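Local coordinates for NAD-dependent protein deacylase 2 (PDB 4TWJ) that removes acetyl and other acyl groups from protein lysines at the expense of NAD, deacetylating the chromatin protein Alba and thereby repressing transcription, at residues Asp3-Ala8 and Pro240-Glu245; His17-Thr22 and Asp185-Val190; Glu179-Cys184 and Pro203-Lys208; Met213-Ala218 and Pro225-Lys230. One frame throughout, in Å; residues are numbered along the deposited sequence.

Contact 1. Residues Asp3-Ala8 and Pro240-Glu245; sequences DEIRKA and PKIVEE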
loop_
_atom_site.group_PDB
_atom_site.type_symbol
_atom_site.label_atom_id
_atom_site.label_comp_id
_atom_site.label_asym_id
_atom_site.label_seq_id
_atom_site.Cartn_x
_atom_site.Cartn_y
_atom_site.Cartn_z
ATOM N N ASP A 3 4.471 -23.283 -11.195
ATOM C CA ASP A 3 3.206 -23.398 -11.926
ATOM C C ASP A 3 2.236 -22.279 -11.534
ATOM O O ASP A 3 1.520 -21.757 -12.387
ATOM C CB ASP A 3 2.553 -24.777 -11.733
ATOM C CG ASP A 3 2.242 -25.087 -10.282
ATOM O OD1 ASP A 3 1.113 -25.541 -9.997
ATOM O OD2 ASP A 3 3.126 -24.876 -9.428
ATOM N N GLU A 4 2.226 -21.911 -10.252
ATOM C CA GLU A 4 1.423 -20.777 -9.783
ATOM C C GLU A 4 1.944 -19.454 -10.354
ATOM O O GLU A 4 1.157 -18.605 -10.778
ATOM C CB GLU A 4 1.382 -20.712 -8.249
ATOM C CG GLU A 4 0.477 -21.753 -7.593
ATOM C CD GLU A 4 1.209 -22.992 -7.100
ATOM O OE1 GLU A 4 2.372 -23.215 -7.492
ATOM O OE2 GLU A 4 0.610 -23.753 -6.308
ATOM N N ILE A 5 3.265 -19.284 -10.353
ATOM C CA ILE A 5 3.898 -18.113 -10.969
ATOM C C ILE A 5 3.522 -18.027 -12.452
ATOM O O ILE A 5 3.171 -16.953 -12.943
ATOM C CB ILE A 5 5.437 -18.131 -10.780
ATOM C CG1 ILE A 5 5.790 -17.749 -9.339
ATOM C CG2 ILE A 5 6.130 -17.178 -11.751
ATOM C CD1 ILE A 5 7.200 -18.113 -8.920
ATOM N N ARG A 6 3.584 -19.155 -13.156
ATOM C CA ARG A 6 3.209 -19.194 -14.571
ATOM C C ARG A 6 1.726 -18.887 -14.788
ATOM O O ARG A 6 1.370 -18.219 -15.761
ATOM C CB ARG A 6 3.568 -20.544 -15.203
ATOM C CG ARG A 6 5.056 -20.731 -15.449
ATOM C CD ARG A 6 5.328 -21.886 -16.398
ATOM N NE ARG A 6 4.837 -23.152 -15.860
ATOM C CZ ARG A 6 5.478 -23.909 -14.969
ATOM N NH1 ARG A 6 4.920 -25.042 -14.549
ATOM N NH2 ARG A 6 6.667 -23.551 -14.489
ATOM N N LYS A 7 0.872 -19.380 -13.892
ATOM C CA LYS A 7 -0.562 -19.101 -13.951
ATOM C C LYS A 7 -0.831 -17.611 -13.760
ATOM O O LYS A 7 -1.632 -17.025 -14.486
ATOM C CB LYS A 7 -1.318 -19.899 -12.888
ATOM N N ALA A 8 -0.157 -17.004 -12.787
ATOM C CA ALA A 8 -0.280 -15.562 -12.565
ATOM C C ALA A 8 0.185 -14.776 -13.792
ATOM O O ALA A 8 -0.463 -13.816 -14.195
ATOM C CB ALA A 8 0.508 -15.139 -11.335
ATOM N N PRO A 240 9.498 -10.398 -9.555
ATOM C CA PRO A 240 10.379 -10.412 -10.730
ATOM C C PRO A 240 10.214 -11.656 -11.606
ATOM O O PRO A 240 10.257 -11.544 -12.830
ATOM C CB PRO A 240 11.781 -10.351 -10.118
ATOM C CG PRO A 240 11.581 -9.616 -8.837
ATOM C CD PRO A 240 10.251 -10.106 -8.321
ATOM N N LYS A 241 10.008 -12.820 -10.991
ATOM C CA LYS A 241 9.795 -14.056 -11.751
ATOM C C LYS A 241 8.510 -13.998 -12.571
ATOM O O LYS A 241 8.476 -14.478 -13.706
ATOM C CB LYS A 241 9.775 -15.276 -10.833
ATOM C CG LYS A 241 11.129 -15.595 -10.227
ATOM C CD LYS A 241 11.060 -16.799 -9.305
ATOM C CE LYS A 241 12.303 -16.887 -8.435
ATOM N NZ LYS A 241 13.550 -16.988 -9.240
ATOM N N ILE A 242 7.461 -13.415 -11.992
ATOM C CA ILE A 242 6.215 -13.198 -12.725
ATOM C C ILE A 242 6.456 -12.295 -13.938
ATOM O O ILE A 242 6.016 -12.617 -15.044
ATOM C CB ILE A 242 5.099 -12.605 -11.828
ATOM C CG1 ILE A 242 4.667 -13.630 -10.775
ATOM C CG2 ILE A 242 3.897 -12.203 -12.672
ATOM C CD1 ILE A 242 3.703 -13.088 -9.740
ATOM N N VAL A 243 7.165 -11.187 -13.739
ATOM C CA VAL A 243 7.450 -10.248 -14.829
ATOM C C VAL A 243 8.225 -10.940 -15.956
ATOM O O VAL A 243 7.882 -10.797 -17.132
ATOM C CB VAL A 243 8.233 -9.006 -14.342
ATOM C CG1 VAL A 243 8.693 -8.151 -15.520
ATOM C CG2 VAL A 243 7.377 -8.174 -13.397
ATOM N N GLU A 244 9.258 -11.699 -15.597
ATOM C CA GLU A 244 10.055 -12.408 -16.603
ATOM C C GLU A 244 9.190 -13.376 -17.416
ATOM O O GLU A 244 9.331 -13.458 -18.638
ATOM C CB GLU A 244 11.238 -13.140 -15.954
ATOM C CG GLU A 244 12.289 -12.213 -15.351
ATOM C CD GLU A 244 12.866 -11.215 -16.346
ATOM O OE1 GLU A 244 13.818 -11.580 -17.070
ATOM O OE2 GLU A 244 12.377 -10.062 -16.400
ATOM N N GLU A 245 8.279 -14.080 -16.747
ATOM C CA GLU A 245 7.375 -15.011 -17.424
ATOM C C GLU A 245 6.389 -14.278 -18.335
ATOM O O GLU A 245 6.118 -14.725 -19.451
ATOM C CB GLU A 245 6.622 -15.864 -16.399
ATOM C CG GLU A 245 5.737 -16.955 -16.984
ATOM C CD GLU A 245 6.504 -18.087 -17.652
ATOM O OE1 GLU A 245 7.747 -18.154 -17.535
ATOM O OE2 GLU A 245 5.846 -18.930 -18.294
HETATM O O HOH W 1 3.073 -18.827 -18.104
#
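The N-terminal and C-terminal helices of the sirtuin domain pack against each other where I5 and A8 meet I242, and R6 meets E245. The axes of the two short segments approach to 8.8 Å and cross at -57°. I5 reaches over with its branch methyl, CG2, which rests 4.0 Å from I242 CG1, while its CD1 touches the aliphatic part of K241 at CD. The tip of I242, CD1, lies 4.1 Å from A8 CB. Both helices belong to one layer of the Rossmann-like NAD-binding domain, and I242 also reaches I231 of the edge strand 229-232, where the helices lie against the sheet. Toward solvent the contact turns polar. Chi1 of -175° sets E245 CG anti to the backbone N and beside R6; after the bend at chi2, OE2 lies 3.5 Å from R6 CG, against the aliphatic part of the arginine. The charged ends do not meet, since R6 NE stays 5.0 Å from E245 OE2. A water bridges the helices instead, donating to R6 O at 3.0 Å and to E245 OE2 at 2.8 Å. The other carboxylate oxygen, OE1, is engaged in a salt bridge with R248.

Contact 2. Residues His17-Thr22 and Asp185-Val190; sequences HAVVFT and DAFMVV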
loop_
_atom_site.group_PDB
_atom_site.type_symbol
_atom_site.label_atom_id
_atom_site.label_comp_id
_atom_site.label_asym_id
_atom_site.label_seq_id
_atom_site.Cartn_x
_atom_site.Cartn_y
_atom_site.Cartn_z
ATOM N N HIS A 17 -6.930 -5.026 -18.255
ATOM C CA HIS A 17 -6.864 -4.014 -17.206
ATOM C C HIS A 17 -6.502 -4.630 -15.860
ATOM O O HIS A 17 -7.377 -4.970 -15.073
ATOM C CB HIS A 17 -8.212 -3.298 -17.108
ATOM C CG HIS A 17 -8.171 -2.043 -16.299
ATOM N ND1 HIS A 17 -8.282 -0.792 -16.863
ATOM C CD2 HIS A 17 -8.012 -1.843 -14.968
ATOM C CE1 HIS A 17 -8.199 0.123 -15.915
ATOM N NE2 HIS A 17 -8.037 -0.488 -14.757
ATOM N N ALA A 18 -5.204 -4.765 -15.605
ATOM C CA ALA A 18 -4.718 -5.360 -14.362
ATOM C C ALA A 18 -4.506 -4.298 -13.281
ATOM O O ALA A 18 -4.050 -3.189 -13.562
ATOM C CB ALA A 18 -3.433 -6.124 -14.619
ATOM N N VAL A 19 -4.855 -4.651 -12.045
ATOM C CA VAL A 19 -4.679 -3.783 -10.883
ATOM C C VAL A 19 -3.858 -4.532 -9.836
ATOM O O VAL A 19 -4.046 -5.733 -9.641
ATOM C CB VAL A 19 -6.048 -3.377 -10.291
ATOM C CG1 VAL A 19 -5.890 -2.659 -8.955
ATOM C CG2 VAL A 19 -6.802 -2.509 -11.289
ATOM N N VAL A 20 -2.938 -3.821 -9.190
ATOM C CA VAL A 20 -2.147 -4.375 -8.094
ATOM C C VAL A 20 -2.520 -3.667 -6.795
ATOM O O VAL A 20 -2.683 -2.449 -6.777
ATOM C CB VAL A 20 -0.637 -4.254 -8.373
ATOM C CG1 VAL A 20 0.174 -4.739 -7.180
ATOM C CG2 VAL A 20 -0.281 -5.044 -9.622
ATOM N N PHE A 21 -2.661 -4.451 -5.727
ATOM C CA PHE A 21 -3.098 -3.978 -4.412
ATOM C C PHE A 21 -2.027 -4.406 -3.412
ATOM O O PHE A 21 -1.720 -5.598 -3.315
ATOM C CB PHE A 21 -4.454 -4.613 -4.090
ATOM C CG PHE A 21 -4.997 -4.293 -2.722
ATOM C CD1 PHE A 21 -5.981 -3.328 -2.561
ATOM C CD2 PHE A 21 -4.573 -5.006 -1.603
ATOM C CE1 PHE A 21 -6.514 -3.058 -1.310
ATOM C CE2 PHE A 21 -5.103 -4.740 -0.350
ATOM C CZ PHE A 21 -6.072 -3.764 -0.206
ATOM N N THR A 22 -1.445 -3.451 -2.687
ATOM C CA THR A 22 -0.336 -3.772 -1.785
ATOM C C THR A 22 -0.543 -3.300 -0.356
ATOM O O THR A 22 -1.220 -2.303 -0.104
ATOM C CB THR A 22 1.001 -3.202 -2.304
ATOM O OG1 THR A 22 0.975 -1.769 -2.258
ATOM C CG2 THR A 22 1.250 -3.661 -3.734
ATOM N N ASP A 185 -9.893 -6.735 -14.988
ATOM C CA ASP A 185 -10.063 -8.169 -15.241
ATOM C C ASP A 185 -8.988 -9.020 -14.574
ATOM O O ASP A 185 -9.022 -10.248 -14.662
ATOM C CB ASP A 185 -10.155 -8.471 -16.740
ATOM C CG ASP A 185 -8.958 -7.981 -17.523
ATOM O OD1 ASP A 185 -8.043 -7.356 -16.948
ATOM O OD2 ASP A 185 -8.941 -8.217 -18.753
ATOM N N ALA A 186 -8.044 -8.365 -13.900
ATOM C CA ALA A 186 -7.058 -9.049 -13.071
ATOM C C ALA A 186 -6.741 -8.178 -11.863
ATOM O O ALA A 186 -6.553 -6.972 -11.996
ATOM C CB ALA A 186 -5.796 -9.334 -13.869
ATOM N N PHE A 187 -6.688 -8.794 -10.687
ATOM C CA PHE A 187 -6.472 -8.071 -9.437
ATOM C C PHE A 187 -5.474 -8.881 -8.621
ATOM O O PHE A 187 -5.765 -10.015 -8.239
ATOM C CB PHE A 187 -7.800 -7.917 -8.694
ATOM C CG PHE A 187 -7.773 -6.905 -7.578
ATOM C CD1 PHE A 187 -8.262 -5.622 -7.775
ATOM C CD2 PHE A 187 -7.291 -7.245 -6.318
ATOM C CE1 PHE A 187 -8.257 -4.695 -6.745
ATOM C CE2 PHE A 187 -7.286 -6.320 -5.285
ATOM C CZ PHE A 187 -7.770 -5.046 -5.503
ATOM N N MET A 188 -4.290 -8.319 -8.394
ATOM C CA MET A 188 -3.221 -9.037 -7.701
ATOM C C MET A 188 -2.905 -8.370 -6.370
ATOM O O MET A 188 -2.459 -7.224 -6.335
ATOM C CB MET A 188 -1.961 -9.116 -8.568
ATOM C CG MET A 188 -0.790 -9.811 -7.880
ATOM S SD MET A 188 0.535 -10.316 -8.995
ATOM C CE MET A 188 1.079 -8.733 -9.623
ATOM N N VAL A 189 -3.158 -9.094 -5.282
ATOM C CA VAL A 189 -2.817 -8.638 -3.938
ATOM C C VAL A 189 -1.380 -9.062 -3.631
ATOM O O VAL A 189 -1.015 -10.217 -3.865
ATOM C CB VAL A 189 -3.779 -9.236 -2.887
ATOM C CG1 VAL A 189 -3.293 -8.953 -1.467
ATOM C CG2 VAL A 189 -5.187 -8.692 -3.095
ATOM N N VAL A 190 -0.570 -8.128 -3.133
ATOM C CA VAL A 190 0.818 -8.417 -2.747
ATOM C C VAL A 190 1.115 -7.847 -1.357
ATOM O O VAL A 190 1.055 -6.638 -1.149
ATOM C CB VAL A 190 1.837 -7.829 -3.751
ATOM C CG1 VAL A 190 3.255 -8.265 -3.395
ATOM C CG2 VAL A 190 1.496 -8.242 -5.177
#
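V19 and F21 bond through both their backbone N and O to A186, M188 and V190, in a regular ladder that joins the parallel strands 18-22 and 186-190 in the middle of the sheet. V19 gives its N-H to A186 O and takes that of M188 on its own O; F21 repeats the pattern, with F21 N to M188 O and V190 N to F21 O both at 2.8 Å. CA-H...O contacts fill in between, the shortest from T22 CA to V190 O at 3.2 Å. Ahead of the strands the ladder starts with a side chain: H17 N donates to D185 OD1 at 2.9 Å, the oxygen being met from 36° above the carboxylate plane, and D185 N returns a bond to H17 O. D185 OD2 takes the N-H of K16, and H17 NE2 is hydrogen-bonded to E180 OE1.

Such a pairing of distant strands is the core of the Rossmann-like sirtuin domain: 18-22 lies centrally in the parallel sheet and runs up to the NAD-binding residues that follow it, and F21 packs on Q100 of the same site.

The apolar contacts divide between the two faces. On one, the F187 ring leans across to the other strand, its CE1 3.8 Å from V19 CG1 and its CE2 3.5 Å from F21 CB. The rings of F21 and F187 are oblique, with planes at 36°, and F21 CD2 lies against V189 CG2. On the opposite face A18 CB meets A186 CB, while M188, bent at chi3 (63°), brings CE to 3.9 Å from V20 CG2; L239 of helix 235-249 packs on M188 and V190.

Contact 3. Residues Glu179-Cys184 and Pro203-Lys208; sequences EEAKHC and PYIAKK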
loop_
_atom_site.group_PDB
_atom_site.type_symbol
_atom_site.label_atom_id
_atom_site.label_comp_id
_atom_site.label_asym_id
_atom_site.label_seq_id
_atom_site.Cartn_x
_atom_site.Cartn_y
_atom_site.Cartn_z
ATOM N N GLU A 179 -13.534 2.162 -8.389
ATOM C CA GLU A 179 -13.722 2.100 -9.838
ATOM C C GLU A 179 -12.706 1.188 -10.523
ATOM O O GLU A 179 -13.055 0.453 -11.453
ATOM C CB GLU A 179 -13.680 3.504 -10.441
ATOM C CG GLU A 179 -14.886 4.340 -10.063
ATOM C CD GLU A 179 -16.174 3.722 -10.558
ATOM O OE1 GLU A 179 -16.289 3.526 -11.783
ATOM O OE2 GLU A 179 -17.054 3.422 -9.728
ATOM N N GLU A 180 -11.458 1.228 -10.062
ATOM C CA GLU A 180 -10.438 0.306 -10.558
ATOM C C GLU A 180 -10.820 -1.145 -10.267
ATOM O O GLU A 180 -10.759 -1.993 -11.157
ATOM C CB GLU A 180 -9.069 0.628 -9.952
ATOM C CG GLU A 180 -8.423 1.877 -10.534
ATOM C CD GLU A 180 -8.150 1.757 -12.022
ATOM O OE1 GLU A 180 -7.684 0.692 -12.466
ATOM O OE2 GLU A 180 -8.413 2.732 -12.752
ATOM N N ALA A 181 -11.231 -1.424 -9.032
ATOM C CA ALA A 181 -11.632 -2.780 -8.649
ATOM C C ALA A 181 -12.831 -3.274 -9.461
ATOM O O ALA A 181 -12.861 -4.428 -9.882
ATOM C CB ALA A 181 -11.942 -2.846 -7.163
ATOM N N LYS A 182 -13.798 -2.390 -9.694
ATOM C CA LYS A 182 -15.023 -2.747 -10.422
ATOM C C LYS A 182 -14.804 -3.029 -11.901
ATOM O O LYS A 182 -15.612 -3.727 -12.516
ATOM C CB LYS A 182 -16.070 -1.635 -10.291
ATOM C CG LYS A 182 -16.701 -1.564 -8.917
ATOM C CD LYS A 182 -17.542 -0.315 -8.732
ATOM C CE LYS A 182 -18.901 -0.420 -9.390
ATOM N NZ LYS A 182 -19.919 0.279 -8.550
ATOM N N HIS A 183 -13.734 -2.486 -12.477
ATOM C CA HIS A 183 -13.545 -2.545 -13.922
ATOM C C HIS A 183 -12.188 -3.088 -14.351
ATOM O O HIS A 183 -11.694 -2.771 -15.429
ATOM C CB HIS A 183 -13.838 -1.168 -14.520
ATOM C CG HIS A 183 -15.234 -0.713 -14.246
ATOM N ND1 HIS A 183 -15.533 0.290 -13.353
ATOM C CD2 HIS A 183 -16.422 -1.191 -14.686
ATOM C CE1 HIS A 183 -16.843 0.434 -13.283
ATOM N NE2 HIS A 183 -17.406 -0.455 -14.075
ATOM N N CYS A 184 -11.607 -3.940 -13.512
ATOM C CA CYS A 184 -10.380 -4.641 -13.855
ATOM C C CYS A 184 -10.739 -6.079 -14.203
ATOM O O CYS A 184 -11.778 -6.584 -13.777
ATOM C CB CYS A 184 -9.390 -4.607 -12.682
ATOM S SG CYS A 184 -9.863 -5.572 -11.231
ATOM N N PRO A 203 -10.529 -6.128 -2.949
ATOM C CA PRO A 203 -10.435 -7.416 -3.648
ATOM C C PRO A 203 -11.775 -8.143 -3.798
ATOM O O PRO A 203 -11.985 -8.825 -4.796
ATOM C CB PRO A 203 -9.461 -8.240 -2.786
ATOM C CG PRO A 203 -9.174 -7.419 -1.571
ATOM C CD PRO A 203 -9.518 -6.002 -1.889
ATOM N N TYR A 204 -12.669 -7.993 -2.824
ATOM C CA TYR A 204 -14.002 -8.592 -2.937
ATOM C C TYR A 204 -14.826 -7.933 -4.041
ATOM O O TYR A 204 -15.578 -8.603 -4.742
ATOM C CB TYR A 204 -14.748 -8.514 -1.611
ATOM C CG TYR A 204 -14.127 -9.359 -0.530
ATOM C CD1 TYR A 204 -14.239 -10.747 -0.552
ATOM C CD2 TYR A 204 -13.433 -8.775 0.520
ATOM C CE1 TYR A 204 -13.673 -11.526 0.444
ATOM C CE2 TYR A 204 -12.858 -9.544 1.514
ATOM C CZ TYR A 204 -12.983 -10.916 1.476
ATOM O OH TYR A 204 -12.414 -11.676 2.476
ATOM N N ILE A 205 -14.684 -6.620 -4.186
ATOM C CA ILE A 205 -15.341 -5.901 -5.276
ATOM C C ILE A 205 -14.841 -6.402 -6.634
ATOM O O ILE A 205 -15.638 -6.640 -7.547
ATOM C CB ILE A 205 -15.129 -4.377 -5.148
ATOM C CG1 ILE A 205 -15.920 -3.837 -3.950
ATOM C CG2 ILE A 205 -15.533 -3.661 -6.428
ATOM C CD1 ILE A 205 -15.559 -2.420 -3.552
ATOM N N ALA A 206 -13.527 -6.562 -6.768
ATOM C CA ALA A 206 -12.944 -7.067 -8.016
ATOM C C ALA A 206 -13.413 -8.495 -8.310
ATOM O O ALA A 206 -13.735 -8.829 -9.452
ATOM C CB ALA A 206 -11.424 -7.005 -7.957
ATOM N N LYS A 207 -13.465 -9.319 -7.267
ATOM C CA LYS A 207 -13.943 -10.702 -7.380
ATOM C C LYS A 207 -15.393 -10.742 -7.875
ATOM O O LYS A 207 -15.716 -11.478 -8.814
ATOM C CB LYS A 207 -13.813 -11.407 -6.024
ATOM C CG LYS A 207 -14.384 -12.816 -5.957
ATOM C CD LYS A 207 -13.486 -13.840 -6.607
ATOM C CE LYS A 207 -13.959 -15.247 -6.264
ATOM N NZ LYS A 207 -13.060 -16.275 -6.831
ATOM N N LYS A 208 -16.258 -9.944 -7.253
ATOM C CA LYS A 208 -17.664 -9.859 -7.667
ATOM C C LYS A 208 -17.803 -9.388 -9.116
ATOM O O LYS A 208 -18.715 -9.813 -9.834
ATOM C CB LYS A 208 -18.439 -8.922 -6.732
ATOM C CG LYS A 208 -19.875 -8.639 -7.162
ATOM C CD LYS A 208 -20.544 -7.580 -6.301
ATOM C CE LYS A 208 -21.035 -8.140 -4.977
ATOM N NZ LYS A 208 -21.960 -7.198 -4.285
#
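A181, I205 and A206 carry most of this junction between two helix ends. A181 presents its CB to the second helix, 3.8 Å from I205 CG2, and its small side chain lets the backbones come close: the CA atoms of A181 and A206 are 4.5 Å apart. At that distance A181 O meets A206 CA at 3.2 Å, a CA-H...O contact with an angle of 143° at the hydrogen. In I205, chi1 of -70° puts CG1 beside the backbone N and leaves CG2 anti to it; this methyl serves two partners at once, touching A181 CB and pressing on K182 CG at 3.5 Å, tighter than usual for two carbons. A206 CB lies 3.5 Å from A181 O and 3.9 Å from C184 SG, just past the first helix. Where that helix ends, H183 folds back and its ND1 donates to E179 O at 3.1 Å, in the carbonyl plane and on a lone pair. Helix 201-208 is the crossover helix of a beta-alpha-beta unit joining the parallel neighbours 186-190 and 212-217; with helix 171-182 it lies over one face of the sheet, A181 and A206 both resting on F187 and A206 also on M213.

Contact 4. Residues Met213-Ala218 and Pro225-Lys230; sequences MIIVNA and PIFDVK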
loop_
_atom_site.group_PDB
_atom_site.type_symbol
_atom_site.label_atom_id
_atom_site.label_comp_id
_atom_site.label_asym_id
_atom_site.label_seq_id
_atom_site.Cartn_x
_atom_site.Cartn_y
_atom_site.Cartn_z
ATOM N N MET A 213 -8.232 -13.406 -9.795
ATOM C CA MET A 213 -7.688 -12.975 -8.512
ATOM C C MET A 213 -6.384 -13.695 -8.191
ATOM O O MET A 213 -6.341 -14.926 -8.154
ATOM C CB MET A 213 -8.709 -13.246 -7.405
ATOM C CG MET A 213 -10.072 -12.605 -7.610
ATOM S SD MET A 213 -10.073 -10.800 -7.680
ATOM C CE MET A 213 -9.385 -10.407 -6.075
ATOM N N ILE A 214 -5.330 -12.915 -7.946
ATOM C CA ILE A 214 -4.004 -13.438 -7.615
ATOM C C ILE A 214 -3.579 -12.887 -6.254
ATOM O O ILE A 214 -3.787 -11.708 -5.975
ATOM C CB ILE A 214 -2.949 -13.010 -8.664
ATOM C CG1 ILE A 214 -3.346 -13.485 -10.068
ATOM C CG2 ILE A 214 -1.569 -13.543 -8.297
ATOM C CD1 ILE A 214 -2.668 -12.722 -11.181
ATOM N N ILE A 215 -2.995 -13.732 -5.405
ATOM C CA ILE A 215 -2.439 -13.258 -4.136
ATOM C C ILE A 215 -1.008 -13.761 -3.960
ATOM O O ILE A 215 -0.712 -14.922 -4.243
ATOM C CB ILE A 215 -3.343 -13.626 -2.928
ATOM C CG1 ILE A 215 -2.834 -12.975 -1.641
ATOM C CG2 ILE A 215 -3.484 -15.136 -2.760
ATOM C CD1 ILE A 215 -3.899 -12.882 -0.571
ATOM N N VAL A 216 -0.132 -12.858 -3.524
ATOM C CA VAL A 216 1.263 -13.164 -3.236
ATOM C C VAL A 216 1.562 -12.678 -1.821
ATOM O O VAL A 216 1.486 -11.480 -1.546
ATOM C CB VAL A 216 2.213 -12.461 -4.227
ATOM C CG1 VAL A 216 3.670 -12.768 -3.895
ATOM C CG2 VAL A 216 1.889 -12.863 -5.659
ATOM N N ASN A 217 1.894 -13.613 -0.932
ATOM C CA ASN A 217 2.143 -13.305 0.472
ATOM C C ASN A 217 3.158 -14.269 1.060
ATOM O O ASN A 217 3.309 -15.384 0.570
ATOM C CB ASN A 217 0.851 -13.426 1.286
ATOM C CG ASN A 217 0.082 -12.122 1.392
ATOM O OD1 ASN A 217 0.665 -11.045 1.510
ATOM N ND2 ASN A 217 -1.244 -12.223 1.400
ATOM N N ALA A 218 3.825 -13.841 2.125
ATOM C CA ALA A 218 4.724 -14.722 2.871
ATOM C C ALA A 218 3.953 -15.809 3.627
ATOM O O ALA A 218 4.476 -16.904 3.850
ATOM C CB ALA A 218 5.570 -13.907 3.837
ATOM N N PRO A 225 -9.217 -18.257 0.197
ATOM C CA PRO A 225 -10.176 -19.028 -0.610
ATOM C C PRO A 225 -10.779 -18.321 -1.833
ATOM O O PRO A 225 -11.232 -18.999 -2.755
ATOM C CB PRO A 225 -11.274 -19.378 0.397
ATOM C CG PRO A 225 -10.558 -19.451 1.698
ATOM C CD PRO A 225 -9.521 -18.363 1.638
ATOM N N ILE A 226 -10.786 -16.988 -1.859
ATOM C CA ILE A 226 -11.379 -16.267 -2.994
ATOM C C ILE A 226 -10.431 -16.140 -4.190
ATOM O O ILE A 226 -10.849 -15.713 -5.265
ATOM C CB ILE A 226 -11.892 -14.854 -2.602
ATOM C CG1 ILE A 226 -10.736 -13.852 -2.439
ATOM C CG2 ILE A 226 -12.759 -14.926 -1.349
ATOM C CD1 ILE A 226 -11.193 -12.419 -2.258
ATOM N N PHE A 227 -9.165 -16.508 -4.011
ATOM C CA PHE A 227 -8.161 -16.276 -5.042
ATOM C C PHE A 227 -8.009 -17.450 -6.001
ATOM O O PHE A 227 -8.028 -18.615 -5.595
ATOM C CB PHE A 227 -6.828 -15.888 -4.405
ATOM C CG PHE A 227 -6.849 -14.514 -3.803
ATOM C CD1 PHE A 227 -6.548 -13.401 -4.575
ATOM C CD2 PHE A 227 -7.217 -14.325 -2.479
ATOM C CE1 PHE A 227 -6.590 -12.127 -4.035
ATOM C CE2 PHE A 227 -7.261 -13.054 -1.932
ATOM C CZ PHE A 227 -6.949 -11.952 -2.710
ATOM N N ASP A 228 -7.858 -17.118 -7.277
ATOM C CA ASP A 228 -7.692 -18.111 -8.333
ATOM C C ASP A 228 -6.270 -18.657 -8.359
ATOM O O ASP A 228 -6.048 -19.824 -8.706
ATOM C CB ASP A 228 -8.053 -17.492 -9.681
ATOM C CG ASP A 228 -9.483 -17.010 -9.723
ATOM O OD1 ASP A 228 -9.699 -15.784 -9.813
ATOM O OD2 ASP A 228 -10.397 -17.858 -9.631
ATOM N N VAL A 229 -5.315 -17.807 -7.985
ATOM C CA VAL A 229 -3.911 -18.175 -7.887
ATOM C C VAL A 229 -3.376 -17.716 -6.534
ATOM O O VAL A 229 -3.505 -16.544 -6.175
ATOM C CB VAL A 229 -3.082 -17.514 -9.009
ATOM C CG1 VAL A 229 -1.594 -17.782 -8.826
ATOM C CG2 VAL A 229 -3.568 -17.990 -10.373
ATOM N N LYS A 230 -2.779 -18.642 -5.788
ATOM C CA LYS A 230 -2.189 -18.336 -4.490
ATOM C C LYS A 230 -0.708 -18.685 -4.501
ATOM O O LYS A 230 -0.341 -19.828 -4.783
ATOM C CB LYS A 230 -2.882 -19.131 -3.384
ATOM C CG LYS A 230 -4.388 -18.935 -3.313
ATOM C CD LYS A 230 -4.984 -19.647 -2.109
ATOM C CE LYS A 230 -5.039 -21.156 -2.287
ATOM N NZ LYS A 230 -6.022 -21.575 -3.322
#
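M213 O is gripped by two successive backbone N-H groups of segment 225-230, D228 N at 2.8 Å and V229 N at 3.1 Å. The second arrives nearly in line with the carbonyl, whereas the D228 donor is tilted 24° from its plane. D228 closes the ring from its side chain: OD1 accepts M213 N at 2.8 Å through its anti lone pair, so both polar atoms of the M213 backbone are bound by the turn leading into strand 229-232. Parallel pairing then continues with I215 N to V229 O. Beside these bonds F227 folds its ring across the strand. The side chains of I215 and F227 cross at about a right angle, and I215 CB stands over the ring centre, 3.6 Å from the centroid, in a CH-pi contact; I215 CD1 touches CE2 of the same ring. M213 CB lies 3.6 Å from F227 CD1, and V189 packs on the ring as well. N217, the last residue of strand 212-217, and A218 just after it belong to the NAD-binding site. The chemistry implies that three hydrogen bonds, one to a carboxylate and two from amides, hold M213 where the chain enters the edge strand, with apolar packing of F227 on I215 adjoining them.

How the contacts relate
Contacts 2 and 4 lie in one parallel sheet, their centres about 10 Å apart and joined by the pairing of strands 186-190 and 212-217; together they account for four adjacent strands of the six, out to the edge strand 229-232. Contact 3 sits over one face of that sheet, its centre about 9 Å from that of contact 2, and contact 1 lies on the other side, its centre about 14 Å from that of contact 2 and about 13 Å from that of contact 4. Along the chain the ends of the domain meet in contact 1, which encloses the rest; contacts 2 and 3 interleave, and contact 4 follows both. The worked principle is a three-layer alpha/beta/alpha Rossmann-like fold whose strand ends carry NAD-binding residues.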